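PDB 4AWT: SYE1 from Shewanella oneidensis, which binds flavin mononucleotide and, as a member of the Old Yellow Enzyme-like flavin oxidoreductases, probably reduces carbon-carbon double bonds using a nicotinamide coenzyme. Local coordinates for residues 95-107 and 176-190. The protein carries 1 engineered substitution. Sequence-based numbering, arbitrary orientation.
Sequences CAIFAQLWHVGRV and DGIELHAANGYLINQ. With FMN (flavin mononucleotide), chain B; BOG (octyl beta-D-glucopyranoside), chain D.
With CG of Gln100 and of Glu179 each swung opposite the backbone N (chi1 -173° and -177°), the two extended side chains run out on the same face of the sheet, where NE2 of Gln100 donates a hydrogen bond to OE2 of Glu179 (2.9 Å), nearly along its C-O bond, the two planes well turned from each other. The same amide grips the flavin twice, NE2 donating to O2 of FMN at 2.8 Å and OE1 accepting from N3 at 2.9 Å; NE2 also sits over one face of the His181 ring, toward its rim. Tyr266 and His268 hold Glu179 OE1, leaving OE2 as a second-shell acceptor that helps orient the amide. At the C-terminal end of strand 96-102, the Trp102 indole presents its edge to the face of Tyr186 (planes 88° apart), NE1 lying over the ring toward its rim; Tyr186 OH is hydrogen-bonded both to O4 of the octyl glucoside and to Tyr68 OH. Gln190 closes the far end: OE1 accepts from Arg106 N at 3.0 Å and is also hydrogen-bonded to Ser120 OG, while NE2 donates to Val104 O and Gly185 O. A leucine here would probably deprive both carbonyls of this donor and Arg106 N and Ser120 of their acceptor, tying the 104-107 turn less firmly to helix 187-192. The case illustrates a TIM-barrel principle: neighbouring parallel strands carry cofactor ligands at their C-terminal ends.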
loop_
_atom_site.group_PDB
_atom_site.type_symbol
_atom_site.label_atom_id
_atom_site.label_comp_id
_atom_site.label_asym_id
_atom_site.label_seq_id
_atom_site.Cartn_x
_atom_site.Cartn_y
_atom_site.Cartn_z
ATOM N N CYS A 95 -11.018 -13.343 -8.576
ATOM C CA CYS A 95 -10.721 -12.228 -7.684
ATOM C C CYS A 95 -9.784 -11.356 -8.514
ATOM O O CYS A 95 -9.129 -11.840 -9.421
ATOM C CB CYS A 95 -10.104 -12.591 -6.355
ATOM S SG CYS A 95 -9.811 -11.263 -5.200
ATOM N N ALA A 96 -9.762 -10.089 -8.242
ATOM C CA ALA A 96 -8.832 -9.119 -8.837
ATOM C C ALA A 96 -7.726 -8.823 -7.848
ATOM O O ALA A 96 -7.954 -8.776 -6.647
ATOM C CB ALA A 96 -9.556 -7.829 -9.191
ATOM N N ILE A 97 -6.512 -8.601 -8.375
ATOM C CA ILE A 97 -5.386 -8.319 -7.506
ATOM C C ILE A 97 -4.501 -7.236 -8.129
ATOM O O ILE A 97 -4.128 -7.313 -9.307
ATOM C CB ILE A 97 -4.609 -9.584 -7.171
ATOM C CG1 ILE A 97 -3.465 -9.279 -6.192
ATOM C CG2 ILE A 97 -4.123 -10.353 -8.385
ATOM C CD1 ILE A 97 -2.805 -10.498 -5.562
ATOM N N PHE A 98 -4.195 -6.232 -7.316
ATOM C CA PHE A 98 -3.290 -5.145 -7.685
ATOM C C PHE A 98 -1.993 -5.295 -6.912
ATOM O O PHE A 98 -2.007 -5.722 -5.758
ATOM C CB PHE A 98 -3.896 -3.776 -7.402
ATOM C CG PHE A 98 -4.847 -3.222 -8.450
ATOM C CD1 PHE A 98 -5.720 -4.021 -9.176
ATOM C CD2 PHE A 98 -4.862 -1.851 -8.693
ATOM C CE1 PHE A 98 -6.576 -3.467 -10.115
ATOM C CE2 PHE A 98 -5.722 -1.300 -9.633
ATOM C CZ PHE A 98 -6.582 -2.099 -10.335
ATOM N N ALA A 99 -0.872 -4.910 -7.522
ATOM C CA ALA A 99 0.422 -4.910 -6.871
ATOM C C ALA A 99 0.698 -3.547 -6.252
ATOM O O ALA A 99 0.647 -2.549 -6.967
ATOM C CB ALA A 99 1.547 -5.211 -7.853
ATOM N N GLN A 100 1.039 -3.496 -4.969
ATOM C CA GLN A 100 1.382 -2.223 -4.338
ATOM C C GLN A 100 2.863 -1.920 -4.562
ATOM O O GLN A 100 3.736 -2.506 -3.951
ATOM C CB GLN A 100 1.063 -2.181 -2.853
ATOM C CG GLN A 100 1.304 -0.757 -2.360
ATOM C CD GLN A 100 1.216 -0.599 -0.884
ATOM O OE1 GLN A 100 1.993 -1.207 -0.123
ATOM N NE2 GLN A 100 0.318 0.265 -0.428
ATOM N N LEU A 101 3.144 -0.963 -5.465
ATOM C CA LEU A 101 4.523 -0.600 -5.785
ATOM C C LEU A 101 5.085 0.287 -4.687
ATOM O O LEU A 101 4.512 1.335 -4.369
ATOM C CB LEU A 101 4.574 0.113 -7.122
ATOM C CG LEU A 101 3.946 -0.614 -8.295
ATOM C CD1 LEU A 101 4.168 0.192 -9.576
ATOM C CD2 LEU A 101 4.482 -2.027 -8.452
ATOM N N TRP A 102 6.231 -0.127 -4.141
ATOM C CA TRP A 102 6.754 0.462 -2.913
ATOM C C TRP A 102 8.145 1.073 -3.118
ATOM O O TRP A 102 9.057 0.412 -3.619
ATOM C CB TRP A 102 6.863 -0.598 -1.822
ATOM C CG TRP A 102 6.753 -0.116 -0.417
ATOM C CD1 TRP A 102 6.468 1.119 0.081
ATOM C CD2 TRP A 102 6.870 -0.987 0.709
ATOM N NE1 TRP A 102 6.393 1.063 1.454
ATOM C CE2 TRP A 102 6.612 -0.216 1.854
ATOM C CE3 TRP A 102 7.133 -2.355 0.846
ATOM C CZ2 TRP A 102 6.607 -0.791 3.128
ATOM C CZ3 TRP A 102 7.108 -2.895 2.115
ATOM C CH2 TRP A 102 6.859 -2.142 3.202
ATOM N N HIS A 103 8.309 2.288 -2.603
ATOM C CA HIS A 103 9.632 2.850 -2.307
ATOM C C HIS A 103 9.505 3.496 -0.942
ATOM O O HIS A 103 8.708 4.411 -0.739
ATOM C CB HIS A 103 10.115 3.861 -3.345
ATOM C CG HIS A 103 11.583 4.174 -3.228
ATOM N ND1 HIS A 103 12.180 4.500 -2.092
ATOM C CD2 HIS A 103 12.512 4.110 -4.211
ATOM C CE1 HIS A 103 13.459 4.680 -2.341
ATOM N NE2 HIS A 103 13.701 4.452 -3.625
ATOM N N VAL A 104 10.294 2.997 0.014
ATOM C CA VAL A 104 10.209 3.452 1.382
ATOM C C VAL A 104 10.939 4.748 1.671
ATOM O O VAL A 104 10.750 5.334 2.751
ATOM C CB VAL A 104 10.722 2.374 2.350
ATOM C CG1 VAL A 104 9.903 1.095 2.221
ATOM C CG2 VAL A 104 12.225 2.143 2.155
ATOM N N GLY A 105 11.796 5.212 0.802
ATOM C CA GLY A 105 12.605 6.391 1.030
ATOM C C GLY A 105 13.409 6.212 2.265
ATOM O O GLY A 105 14.149 5.234 2.446
ATOM N N ARG A 106 13.280 7.167 3.212
ATOM C CA ARG A 106 14.091 7.176 4.407
ATOM C C ARG A 106 13.677 6.182 5.460
ATOM O O ARG A 106 14.373 6.045 6.479
ATOM C CB ARG A 106 14.071 8.576 5.053
ATOM C CG ARG A 106 12.747 8.897 5.712
ATOM C CD ARG A 106 12.685 10.357 6.113
ATOM N NE ARG A 106 11.387 10.668 6.669
ATOM C CZ ARG A 106 11.062 11.819 7.198
ATOM N NH1 ARG A 106 11.907 12.831 7.235
ATOM N NH2 ARG A 106 9.812 11.969 7.678
ATOM N N VAL A 107 12.547 5.479 5.274
ATOM C CA VAL A 107 12.078 4.528 6.296
ATOM C C VAL A 107 12.682 3.168 5.993
ATOM O O VAL A 107 12.050 2.262 5.466
ATOM C CB VAL A 107 10.557 4.522 6.384
ATOM C CG1 VAL A 107 10.123 3.592 7.493
ATOM C CG2 VAL A 107 10.002 5.913 6.599
ATOM N N ASP A 176 -3.783 -7.310 -12.126
ATOM C CA ASP A 176 -4.790 -6.533 -12.798
ATOM C C ASP A 176 -4.524 -5.045 -12.797
ATOM O O ASP A 176 -5.141 -4.305 -13.565
ATOM C CB ASP A 176 -6.154 -6.837 -12.147
ATOM C CG ASP A 176 -6.491 -8.305 -12.274
ATOM O OD1 ASP A 176 -6.667 -8.752 -13.412
ATOM O OD2 ASP A 176 -6.540 -8.988 -11.228
ATOM N N GLY A 177 -3.644 -4.598 -11.961
ATOM C CA GLY A 177 -3.313 -3.189 -11.814
ATOM C C GLY A 177 -2.245 -3.030 -10.775
ATOM O O GLY A 177 -1.731 -4.019 -10.216
ATOM N N ILE A 178 -1.898 -1.768 -10.504
ATOM C CA ILE A 178 -0.961 -1.433 -9.462
ATOM C C ILE A 178 -1.577 -0.387 -8.539
ATOM O O ILE A 178 -2.404 0.409 -8.968
ATOM C CB ILE A 178 0.405 -0.963 -10.007
ATOM C CG1 ILE A 178 0.356 0.377 -10.731
ATOM C CG2 ILE A 178 0.985 -2.056 -10.880
ATOM C CD1 ILE A 178 0.491 1.620 -9.884
ATOM N N GLU A 179 -1.106 -0.386 -7.303
ATOM C CA GLU A 179 -1.389 0.663 -6.345
ATOM C C GLU A 179 -0.083 1.341 -6.030
ATOM O O GLU A 179 0.890 0.713 -5.581
ATOM C CB GLU A 179 -1.992 0.113 -5.053
ATOM C CG GLU A 179 -2.361 1.222 -4.079
ATOM C CD GLU A 179 -2.937 0.703 -2.775
ATOM O OE1 GLU A 179 -4.173 0.387 -2.785
ATOM O OE2 GLU A 179 -2.203 0.610 -1.782
ATOM N N LEU A 180 -0.019 2.664 -6.231
ATOM C CA LEU A 180 1.159 3.419 -5.822
ATOM C C LEU A 180 1.086 3.693 -4.337
ATOM O O LEU A 180 0.176 4.369 -3.865
ATOM C CB LEU A 180 1.194 4.730 -6.581
ATOM C CG LEU A 180 2.333 5.676 -6.212
ATOM C CD1 LEU A 180 3.688 5.012 -6.482
ATOM C CD2 LEU A 180 2.188 6.989 -6.961
ATOM N N HIS A 181 2.069 3.207 -3.580
ATOM C CA HIS A 181 2.115 3.506 -2.144
ATOM C C HIS A 181 2.668 4.928 -1.989
ATOM O O HIS A 181 3.882 5.127 -2.044
ATOM C CB HIS A 181 2.968 2.517 -1.386
ATOM C CG HIS A 181 2.744 2.549 0.091
ATOM N ND1 HIS A 181 2.080 3.553 0.702
ATOM C CD2 HIS A 181 3.077 1.596 1.005
ATOM C CE1 HIS A 181 2.028 3.228 1.980
ATOM N NE2 HIS A 181 2.598 2.061 2.202
ATOM N N ALA A 182 1.803 5.905 -1.811
ATOM C CA ALA A 182 2.165 7.274 -1.555
ATOM C C ALA A 182 1.753 7.701 -0.157
ATOM O O ALA A 182 1.595 8.895 0.117
ATOM C CB ALA A 182 1.594 8.202 -2.635
ATOM N N ALA A 183 1.688 6.734 0.743
ATOM C CA ALA A 183 1.147 6.870 2.087
ATOM C C ALA A 183 2.191 6.463 3.122
ATOM O O ALA A 183 3.342 6.172 2.815
ATOM C CB ALA A 183 -0.149 6.060 2.181
ATOM N N ASN A 184 1.733 6.466 4.374
ATOM C CA ASN A 184 2.336 5.956 5.581
ATOM C C ASN A 184 3.827 6.314 5.685
ATOM O O ASN A 184 4.629 5.524 6.189
ATOM C CB ASN A 184 2.073 4.466 5.721
ATOM C CG ASN A 184 0.589 4.218 5.847
ATOM O OD1 ASN A 184 -0.202 5.128 5.989
ATOM N ND2 ASN A 184 0.204 2.968 5.780
ATOM N N GLY A 185 4.158 7.537 5.315
ATOM C CA GLY A 185 5.467 8.066 5.588
ATOM C C GLY A 185 6.557 7.628 4.634
ATOM O O GLY A 185 7.735 7.933 4.904
ATOM N N TYR A 186 6.220 6.964 3.540
ATOM C CA TYR A 186 7.218 6.445 2.599
ATOM C C TYR A 186 7.629 7.520 1.606
ATOM O O TYR A 186 7.389 8.692 1.804
ATOM C CB TYR A 186 6.742 5.093 2.057
ATOM C CG TYR A 186 6.613 4.093 3.187
ATOM C CD1 TYR A 186 7.720 3.698 3.929
ATOM C CD2 TYR A 186 5.382 3.541 3.508
ATOM C CE1 TYR A 186 7.621 2.791 4.956
ATOM C CE2 TYR A 186 5.269 2.629 4.527
ATOM C CZ TYR A 186 6.365 2.244 5.269
ATOM O OH TYR A 186 6.197 1.352 6.279
ATOM N N LEU A 187 8.388 7.144 0.547
ATOM C CA LEU A 187 9.127 8.144 -0.212
ATOM C C LEU A 187 8.259 9.252 -0.746
ATOM O O LEU A 187 8.567 10.440 -0.571
ATOM C CB LEU A 187 9.877 7.496 -1.384
ATOM C CG LEU A 187 10.712 8.499 -2.178
ATOM C CD1 LEU A 187 11.823 9.135 -1.378
ATOM C CD2 LEU A 187 11.262 7.812 -3.428
ATOM N N ILE A 188 7.192 8.910 -1.463
ATOM C CA ILE A 188 6.383 9.977 -2.052
ATOM C C ILE A 188 5.787 10.857 -0.960
ATOM O O ILE A 188 5.706 12.086 -1.094
ATOM C CB ILE A 188 5.353 9.424 -3.037
ATOM C CG1 ILE A 188 6.086 8.671 -4.179
ATOM C CG2 ILE A 188 4.467 10.529 -3.583
ATOM C CD1 ILE A 188 5.192 7.959 -5.084
ATOM N N ASN A 189 5.361 10.227 0.139
ATOM C CA ASN A 189 4.821 10.968 1.261
ATOM C C ASN A 189 5.842 11.909 1.875
ATOM O O ASN A 189 5.452 12.964 2.416
ATOM C CB ASN A 189 4.238 9.939 2.226
ATOM C CG ASN A 189 3.281 10.401 3.290
ATOM O OD1 ASN A 189 2.670 9.531 3.932
ATOM N ND2 ASN A 189 3.084 11.691 3.458
ATOM N N GLN A 190 7.131 11.572 1.809
ATOM C CA GLN A 190 8.204 12.433 2.279
ATOM C C GLN A 190 8.363 13.700 1.411
ATOM O O GLN A 190 8.953 14.654 1.897
ATOM C CB GLN A 190 9.525 11.660 2.309
ATOM C CG GLN A 190 9.545 10.564 3.370
ATOM C CD GLN A 190 10.457 9.416 3.075
ATOM O OE1 GLN A 190 11.572 9.582 2.518
ATOM N NE2 GLN A 190 10.051 8.217 3.408
HETATM N N1 FMN B . -0.051 -0.694 4.364
HETATM C C2 FMN B . 0.474 -0.528 3.156
HETATM O O2 FMN B . 0.103 0.400 2.389
HETATM N N3 FMN B . 1.461 -1.391 2.701
HETATM C C4 FMN B . 1.946 -2.447 3.455
HETATM O O4 FMN B . 2.766 -3.243 2.924
HETATM C C4A FMN B . 1.464 -2.538 4.759
HETATM N N5 FMN B . 1.961 -3.510 5.626
HETATM C C5A FMN B . 1.165 -3.842 6.756
HETATM C C6 FMN B . 1.461 -4.961 7.494
HETATM C C7 FMN B . 0.680 -5.347 8.609
HETATM C C7M FMN B . 0.995 -6.656 9.292
HETATM C C8 FMN B . -0.358 -4.546 8.977
HETATM C C8M FMN B . -1.266 -4.901 10.137
HETATM C C9 FMN B . -0.664 -3.386 8.234
HETATM C C9A FMN B . 0.085 -3.027 7.112
HETATM N N10 FMN B . -0.254 -1.903 6.330
HETATM C C10 FMN B . 0.393 -1.700 5.126
HETATM C "C1'" FMN B . -1.428 -1.103 6.693
HETATM C "C2'" FMN B . -2.764 -1.776 6.331
HETATM O "O2'" FMN B . -2.944 -1.813 4.926
HETATM C "C3'" FMN B . -3.961 -1.036 6.896
HETATM O "O3'" FMN B . -4.120 0.246 6.307
HETATM C "C4'" FMN B . -3.966 -0.884 8.428
HETATM O "O4'" FMN B . -3.606 -2.093 9.078
HETATM C "C5'" FMN B . -5.272 -0.318 8.951
HETATM O "O5'" FMN B . -6.375 -1.195 8.669
HETATM P P FMN B . -6.919 -2.187 9.822
HETATM O O1P FMN B . -5.829 -3.200 10.065
HETATM O O2P FMN B . -7.199 -1.345 11.047
HETATM O O3P FMN B . -8.154 -2.786 9.197
HETATM C C1 BOG D . 5.269 -1.924 9.706
HETATM O O1 BOG D . 5.164 -2.594 10.932
HETATM C C2 BOG D . 5.134 -2.849 8.538
HETATM O O2 BOG D . 6.197 -3.776 8.481
HETATM C C3 BOG D . 5.136 -2.105 7.193
HETATM O O3 BOG D . 4.778 -2.971 6.153
HETATM C C4 BOG D . 4.045 -1.026 7.256
HETATM O O4 BOG D . 4.083 -0.289 6.081
HETATM C C5 BOG D . 4.190 -0.131 8.481
HETATM O O5 BOG D . 4.146 -0.985 9.606
HETATM C C6 BOG D . 3.092 0.898 8.564
HETATM O O6 BOG D . 3.407 1.704 9.686
HETATM C "C1'" BOG D . 5.813 -1.960 12.009
HETATM C "C2'" BOG D . 5.857 -2.766 13.304
HETATM C "C3'" BOG D . 4.545 -3.378 13.691
HETATM C "C4'" BOG D . 4.302 -3.884 15.108
HETATM C "C5'" BOG D . 3.975 -5.378 15.019
HETATM C "C6'" BOG D . 5.109 -6.214 15.615
HETATM C "C7'" BOG D . 4.780 -7.712 15.490
HETATM C "C8'" BOG D . 5.612 -8.413 16.558
HETATM O O HOH W 1 5.696 3.566 -3.301
HETATM O O HOH W 2 6.529 6.052 -1.588
HETATM O O HOH W 3 8.954 9.208 7.069
#